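Local coordinates for protein beta-mannosidase (Trichoderma harzianum, PDB 4CVU) that probably removes mannose from the non-reducing ends of beta-linked mannosides, as a glycoside hydrolase of family 2, at residues Thr426-Asp430 against Arg474-His478; Val441-Phe447 against Ser480-Gly486. One frame throughout, in Å; residues are numbered along the deposited sequence.

Overall arrangement
Both contacts belong to the mixed sheet and surrounding helices that make up the (beta/alpha)8-type catalytic domain expected of this family, and their centres lie about 9 Å apart. Interaction 2 is the deeper: two parallel neighbouring strands, wholly buried, held by backbone hydrogen bonds and by aromatic and sulfur-containing side chains. Interaction 1 is also largely buried, but joins a loop to the end of helix 458-475, the helix connecting those two strands; its partly exposed Asp-430 and Arg-474 bring charge, metal ions and water. The contacts meet where Leu-475 CD1 packs 3.5 Å from Trp-484 CH2 and Tyr-427 OH lies 3.6 Å from Phe-447 CA.

Interaction 1: Thr426-Asp430 against Arg474-His478; sequences TYLPD and RLNHH. With CD (cadmium ion), chain S; CD (cadmium ion), chain R.
Segment 426-430 is extended until Asp-430 opens a helix, with Pro-429 at the N-cap; segment 474-478 leaves a helix through a type I turn, Leu-475 to His-478, closed by His-478 N to Leu-475 O at 3.1 Å. The backbones approach best at Asp-430 and Leu-475, CA atoms 7.1 Å apart.

Two hydrogen bonds converge on one carbonyl: Arg-474 NH1 and NH2 donate to Leu-428 O at 2.9 and 3.1 Å. Arginine suits this place because its long side chain (t, t, p) presents both nitrogens in one plane; Asn-471 also receives NH2. Tyr-427 CB, 3.5 Å from Arg-474 NH2, and Leu-475 CD2, 3.8 Å from Leu-428 O, pack alongside.

The metal chemistry centres on Asp-430 (chi1 t). Its OD1 bridges two cadmium ions about 4.6 Å apart, at 2.7 Å from each, while OD2 binds the chain R ion at 2.3 Å. His-477 (chi1 p) binds the chain S ion through NE2 at 2.8 Å, its ND1 being hydrogen-bonded to Arg-345 O. Water 1 lies 2.5 Å from that ion and donates to Arg-474 O at 3.3 Å. This is a carboxylate-bridged pair of metals.

Asp-434, a turn further along helix 430-439, completes the chain R site; Tyr-433 of that helix packs on Leu-428, Leu-475 and His-478, and strand 227-237 lies against Arg-474 and His-477.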
loop_
_atom_site.group_PDB
_atom_site.type_symbol
_atom_site.label_atom_id
_atom_site.label_comp_id
_atom_site.label_asym_id
_atom_site.label_seq_id
_atom_site.Cartn_x
_atom_site.Cartn_y
_atom_site.Cartn_z
ATOM N N THR A 426 -21.029 17.635 11.863
ATOM C CA THR A 426 -21.522 17.631 13.221
ATOM C C THR A 426 -21.352 18.904 14.022
ATOM O O THR A 426 -20.614 19.791 13.596
ATOM C CB THR A 426 -20.810 16.491 13.971
ATOM O OG1 THR A 426 -21.578 16.124 15.128
ATOM C CG2 THR A 426 -19.450 16.883 14.387
ATOM N N TYR A 427 -21.978 18.950 15.217
ATOM C CA TYR A 427 -21.705 20.000 16.213
ATOM C C TYR A 427 -20.347 19.737 16.824
ATOM O O TYR A 427 -20.120 18.677 17.386
ATOM C CB TYR A 427 -22.795 20.096 17.330
ATOM C CG TYR A 427 -24.196 20.191 16.789
ATOM C CD1 TYR A 427 -24.717 21.404 16.365
ATOM C CD2 TYR A 427 -24.972 19.049 16.626
ATOM C CE1 TYR A 427 -25.994 21.485 15.833
ATOM C CE2 TYR A 427 -26.251 19.118 16.109
ATOM C CZ TYR A 427 -26.744 20.333 15.688
ATOM O OH TYR A 427 -28.006 20.363 15.138
ATOM N N LEU A 428 -19.437 20.712 16.716
ATOM C CA LEU A 428 -18.082 20.505 17.182
ATOM C C LEU A 428 -18.022 20.402 18.683
ATOM O O LEU A 428 -18.742 21.102 19.427
ATOM C CB LEU A 428 -17.127 21.622 16.711
ATOM C CG LEU A 428 -16.996 21.848 15.200
ATOM C CD1 LEU A 428 -15.980 22.937 14.942
ATOM C CD2 LEU A 428 -16.603 20.577 14.450
ATOM N N PRO A 429 -17.144 19.534 19.164
ATOM C CA PRO A 429 -16.936 19.465 20.608
ATOM C C PRO A 429 -16.345 20.757 21.167
ATOM O O PRO A 429 -15.687 21.496 20.432
ATOM C CB PRO A 429 -15.931 18.303 20.751
ATOM C CG PRO A 429 -16.090 17.497 19.519
ATOM C CD PRO A 429 -16.473 18.456 18.431
ATOM N N ASP A 430 -16.596 21.029 22.453
ATOM C CA ASP A 430 -16.092 22.207 23.137
ATOM C C ASP A 430 -14.594 22.469 22.858
ATOM O O ASP A 430 -14.200 23.614 22.634
ATOM C CB ASP A 430 -16.349 22.110 24.684
ATOM C CG ASP A 430 -15.602 23.200 25.492
ATOM O OD1 ASP A 430 -15.822 24.447 25.314
ATOM O OD2 ASP A 430 -14.766 22.821 26.345
ATOM N N ARG A 474 -24.993 24.475 24.995
ATOM C CA ARG A 474 -23.597 24.029 25.183
ATOM C C ARG A 474 -22.579 25.012 24.600
ATOM O O ARG A 474 -21.582 25.315 25.241
ATOM C CB ARG A 474 -23.390 22.621 24.585
ATOM C CG ARG A 474 -21.966 22.058 24.703
ATOM C CD ARG A 474 -21.845 20.607 24.202
ATOM N NE ARG A 474 -22.117 20.494 22.777
ATOM C CZ ARG A 474 -21.211 20.683 21.809
ATOM N NH1 ARG A 474 -19.948 20.962 22.103
ATOM N NH2 ARG A 474 -21.571 20.584 20.543
ATOM N N LEU A 475 -22.866 25.500 23.395
ATOM C CA LEU A 475 -21.885 26.244 22.587
ATOM C C LEU A 475 -21.926 27.753 22.753
ATOM O O LEU A 475 -20.972 28.429 22.375
ATOM C CB LEU A 475 -22.063 25.893 21.112
ATOM C CG LEU A 475 -21.634 24.461 20.764
ATOM C CD1 LEU A 475 -22.012 24.115 19.324
ATOM C CD2 LEU A 475 -20.143 24.287 20.949
ATOM N N ASN A 476 -23.007 28.268 23.370
ATOM C CA ASN A 476 -23.308 29.699 23.367
ATOM C C ASN A 476 -22.232 30.602 23.973
ATOM O O ASN A 476 -22.106 31.752 23.588
ATOM C CB ASN A 476 -24.629 29.985 24.100
ATOM C CG ASN A 476 -25.171 31.339 23.758
ATOM O OD1 ASN A 476 -25.560 31.598 22.625
ATOM N ND2 ASN A 476 -25.151 32.229 24.721
ATOM N N HIS A 477 -21.464 30.070 24.915
ATOM C CA HIS A 477 -20.463 30.868 25.613
ATOM C C HIS A 477 -19.148 31.082 24.874
ATOM O O HIS A 477 -18.284 31.805 25.365
ATOM C CB HIS A 477 -20.117 30.179 26.932
ATOM C CG HIS A 477 -19.302 28.950 26.762
ATOM N ND1 HIS A 477 -17.926 28.957 26.868
ATOM C CD2 HIS A 477 -19.652 27.676 26.474
ATOM C CE1 HIS A 477 -17.465 27.735 26.676
ATOM N NE2 HIS A 477 -18.488 26.946 26.429
ATOM N N HIS A 478 -18.965 30.382 23.745
ATOM C CA HIS A 478 -17.739 30.498 22.964
ATOM C C HIS A 478 -17.685 31.795 22.204
ATOM O O HIS A 478 -18.569 32.061 21.382
ATOM C CB HIS A 478 -17.633 29.325 21.989
ATOM C CG HIS A 478 -17.282 28.041 22.654
ATOM N ND1 HIS A 478 -16.043 27.824 23.213
ATOM C CD2 HIS A 478 -18.001 26.925 22.883
ATOM C CE1 HIS A 478 -15.998 26.607 23.716
ATOM N NE2 HIS A 478 -17.181 26.051 23.563
HETATM CD CD CD S . -18.230 24.179 26.418
HETATM CD CD CD R . -13.684 24.720 26.963
HETATM O O HOH W 1 -19.031 23.604 24.177
HETATM O O HOH W 2 -12.475 23.678 28.370
HETATM O O HOH W 3 -14.793 26.591 28.322
HETATM O O HOH W 4 -17.162 23.053 28.595
#

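Interaction 2: Val441-Phe447 against Ser480-Gly486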
loop_
_atom_site.group_PDB
_atom_site.type_symbol
_atom_site.label_atom_id
_atom_site.label_comp_id
_atom_site.label_asym_id
_atom_site.label_seq_id
_atom_site.Cartn_x
_atom_site.Cartn_y
_atom_site.Cartn_z
ATOM N N VAL A 441 -10.513 32.862 15.375
ATOM C CA VAL A 441 -11.138 32.461 14.132
ATOM C C VAL A 441 -12.647 32.416 14.361
ATOM O O VAL A 441 -13.152 31.639 15.180
ATOM C CB VAL A 441 -10.567 31.096 13.658
ATOM C CG1 VAL A 441 -11.132 30.681 12.316
ATOM C CG2 VAL A 441 -9.032 31.108 13.623
ATOM N N LEU A 442 -13.410 33.252 13.638
ATOM C CA LEU A 442 -14.868 33.199 13.759
ATOM C C LEU A 442 -15.394 31.913 13.182
ATOM O O LEU A 442 -14.927 31.504 12.099
ATOM C CB LEU A 442 -15.520 34.396 13.007
ATOM C CG LEU A 442 -15.309 35.747 13.704
ATOM C CD1 LEU A 442 -15.827 36.909 12.840
ATOM C CD2 LEU A 442 -16.018 35.752 15.046
ATOM N N LEU A 443 -16.327 31.254 13.885
ATOM C CA LEU A 443 -16.957 30.040 13.433
ATOM C C LEU A 443 -18.437 30.238 13.098
ATOM O O LEU A 443 -19.290 30.260 13.986
ATOM C CB LEU A 443 -16.828 28.912 14.478
ATOM C CG LEU A 443 -15.426 28.450 14.734
ATOM C CD1 LEU A 443 -15.339 27.263 15.673
ATOM C CD2 LEU A 443 -14.685 28.232 13.440
ATOM N N TRP A 444 -18.743 30.341 11.827
ATOM C CA TRP A 444 -20.100 30.359 11.397
ATOM C C TRP A 444 -20.605 28.937 11.509
ATOM O O TRP A 444 -20.202 28.133 10.749
ATOM C CB TRP A 444 -20.134 30.871 9.972
ATOM C CG TRP A 444 -21.223 30.437 9.057
ATOM C CD1 TRP A 444 -22.127 29.431 9.207
ATOM C CD2 TRP A 444 -21.546 31.061 7.827
ATOM N NE1 TRP A 444 -22.951 29.371 8.139
ATOM C CE2 TRP A 444 -22.624 30.361 7.270
ATOM C CE3 TRP A 444 -20.986 32.101 7.114
ATOM C CZ2 TRP A 444 -23.187 30.704 6.045
ATOM C CZ3 TRP A 444 -21.560 32.452 5.902
ATOM C CH2 TRP A 444 -22.619 31.748 5.376
ATOM N N SER A 445 -21.570 28.680 12.371
ATOM C CA SER A 445 -22.003 27.362 12.694
ATOM C C SER A 445 -23.384 27.011 12.197
ATOM O O SER A 445 -24.171 27.896 11.892
ATOM C CB SER A 445 -21.878 27.094 14.191
ATOM O OG SER A 445 -20.609 27.480 14.593
ATOM N N GLU A 446 -23.637 25.713 12.083
ATOM C CA GLU A 446 -24.867 25.247 11.437
ATOM C C GLU A 446 -25.472 24.067 12.177
ATOM O O GLU A 446 -24.775 23.321 12.863
ATOM C CB GLU A 446 -24.600 24.906 9.957
ATOM C CG GLU A 446 -24.139 26.134 9.163
ATOM C CD GLU A 446 -24.156 26.006 7.629
ATOM O OE1 GLU A 446 -24.317 24.924 7.050
ATOM O OE2 GLU A 446 -23.976 27.047 6.985
ATOM N N PHE A 447 -26.786 23.918 12.045
ATOM C CA PHE A 447 -27.489 22.748 12.552
ATOM C C PHE A 447 -27.384 21.585 11.550
ATOM O O PHE A 447 -27.308 21.813 10.341
ATOM C CB PHE A 447 -28.964 23.080 12.826
ATOM C CG PHE A 447 -29.191 24.197 13.834
ATOM C CD1 PHE A 447 -28.291 24.466 14.849
ATOM C CD2 PHE A 447 -30.357 24.953 13.771
ATOM C CE1 PHE A 447 -28.531 25.469 15.761
ATOM C CE2 PHE A 447 -30.607 25.963 14.688
ATOM C CZ PHE A 447 -29.682 26.227 15.685
ATOM N N SER A 480 -15.796 32.555 19.769
ATOM C CA SER A 480 -15.622 32.270 18.327
ATOM C C SER A 480 -16.954 32.045 17.579
ATOM O O SER A 480 -17.022 32.220 16.368
ATOM C CB SER A 480 -14.741 31.046 18.173
ATOM O OG SER A 480 -15.516 29.904 18.426
ATOM N N LEU A 481 -18.005 31.657 18.289
ATOM C CA LEU A 481 -19.277 31.327 17.667
ATOM C C LEU A 481 -19.826 32.587 17.040
ATOM O O LEU A 481 -19.943 33.604 17.696
ATOM C CB LEU A 481 -20.264 30.762 18.696
ATOM C CG LEU A 481 -21.700 30.510 18.208
ATOM C CD1 LEU A 481 -21.719 29.486 17.079
ATOM C CD2 LEU A 481 -22.624 30.063 19.356
ATOM N N ALA A 482 -20.162 32.525 15.762
ATOM C CA ALA A 482 -20.473 33.743 15.027
ATOM C C ALA A 482 -21.905 33.844 14.513
ATOM O O ALA A 482 -22.384 34.940 14.180
ATOM C CB ALA A 482 -19.485 33.874 13.895
ATOM N N CYS A 483 -22.590 32.718 14.453
ATOM C CA CYS A 483 -23.963 32.659 13.966
ATOM C C CYS A 483 -24.403 31.196 13.974
ATOM O O CYS A 483 -23.568 30.289 14.121
ATOM C CB CYS A 483 -24.111 33.215 12.543
ATOM S SG CYS A 483 -23.207 32.283 11.254
ATOM N N TRP A 484 -25.715 30.990 13.874
ATOM C CA TRP A 484 -26.287 29.687 13.635
ATOM C C TRP A 484 -27.117 29.770 12.380
ATOM O O TRP A 484 -27.928 30.682 12.224
ATOM C CB TRP A 484 -27.206 29.238 14.776
ATOM C CG TRP A 484 -26.484 28.722 15.938
ATOM C CD1 TRP A 484 -26.386 29.313 17.149
ATOM C CD2 TRP A 484 -25.745 27.488 16.025
ATOM N NE1 TRP A 484 -25.651 28.522 18.000
ATOM C CE2 TRP A 484 -25.229 27.406 17.331
ATOM C CE3 TRP A 484 -25.446 26.455 15.109
ATOM C CZ2 TRP A 484 -24.452 26.333 17.767
ATOM C CZ3 TRP A 484 -24.691 25.378 15.549
ATOM C CH2 TRP A 484 -24.179 25.331 16.853
ATOM N N MET A 485 -26.924 28.815 11.488
ATOM C CA MET A 485 -27.787 28.688 10.338
ATOM C C MET A 485 -28.399 27.300 10.400
ATOM O O MET A 485 -27.779 26.335 10.926
ATOM C CB MET A 485 -27.032 28.996 9.031
ATOM C CG MET A 485 -26.354 30.382 9.043
ATOM S SD MET A 485 -26.388 31.252 7.448
ATOM C CE MET A 485 -25.460 32.724 7.885
ATOM N N GLY A 486 -29.649 27.230 9.960
ATOM C CA GLY A 486 -30.508 26.048 10.161
ATOM C C GLY A 486 -30.077 24.818 9.384
ATOM O O GLY A 486 -30.358 23.669 9.778
#
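Five backbone hydrogen bonds pair the strands. Leu-443 gives its N to Ser-480 O (2.8 Å) and accepts from Ala-482 N at its O (3.0 Å); Ser-445 N donates to Cys-483 O (3.1 Å), Ser-445 O accepts from Met-485 N (2.9 Å), and Phe-447 N reaches Met-485 O (2.8 Å). Ala-482 and Cys-483 together face Trp-444, a beta bulge that shifts the register by one. Trp-444 instead bonds its backbone to Leu-419 and Val-421, on the next strand. The strands, their directions 21° apart, are joined by helix 458-475, which packs over the Phe-447 and Trp-484 face, in a right-handed beta-alpha-beta crossover, the repeat of a (beta/alpha)8 barrel. Glu-446 can be buried because its charge is answered: OE2 takes Trp-444 NE1 (2.8 Å) and a salt bridge from Arg-420, and OE1 meets Ser-423. Ser-445 OG pairs with Tyr-433 OH; small, it lets CB lie over the Trp-484 ring. Cys-483 SG and Met-485 CE cover one face of Trp-444. Gly-486 O finds no partner in the model.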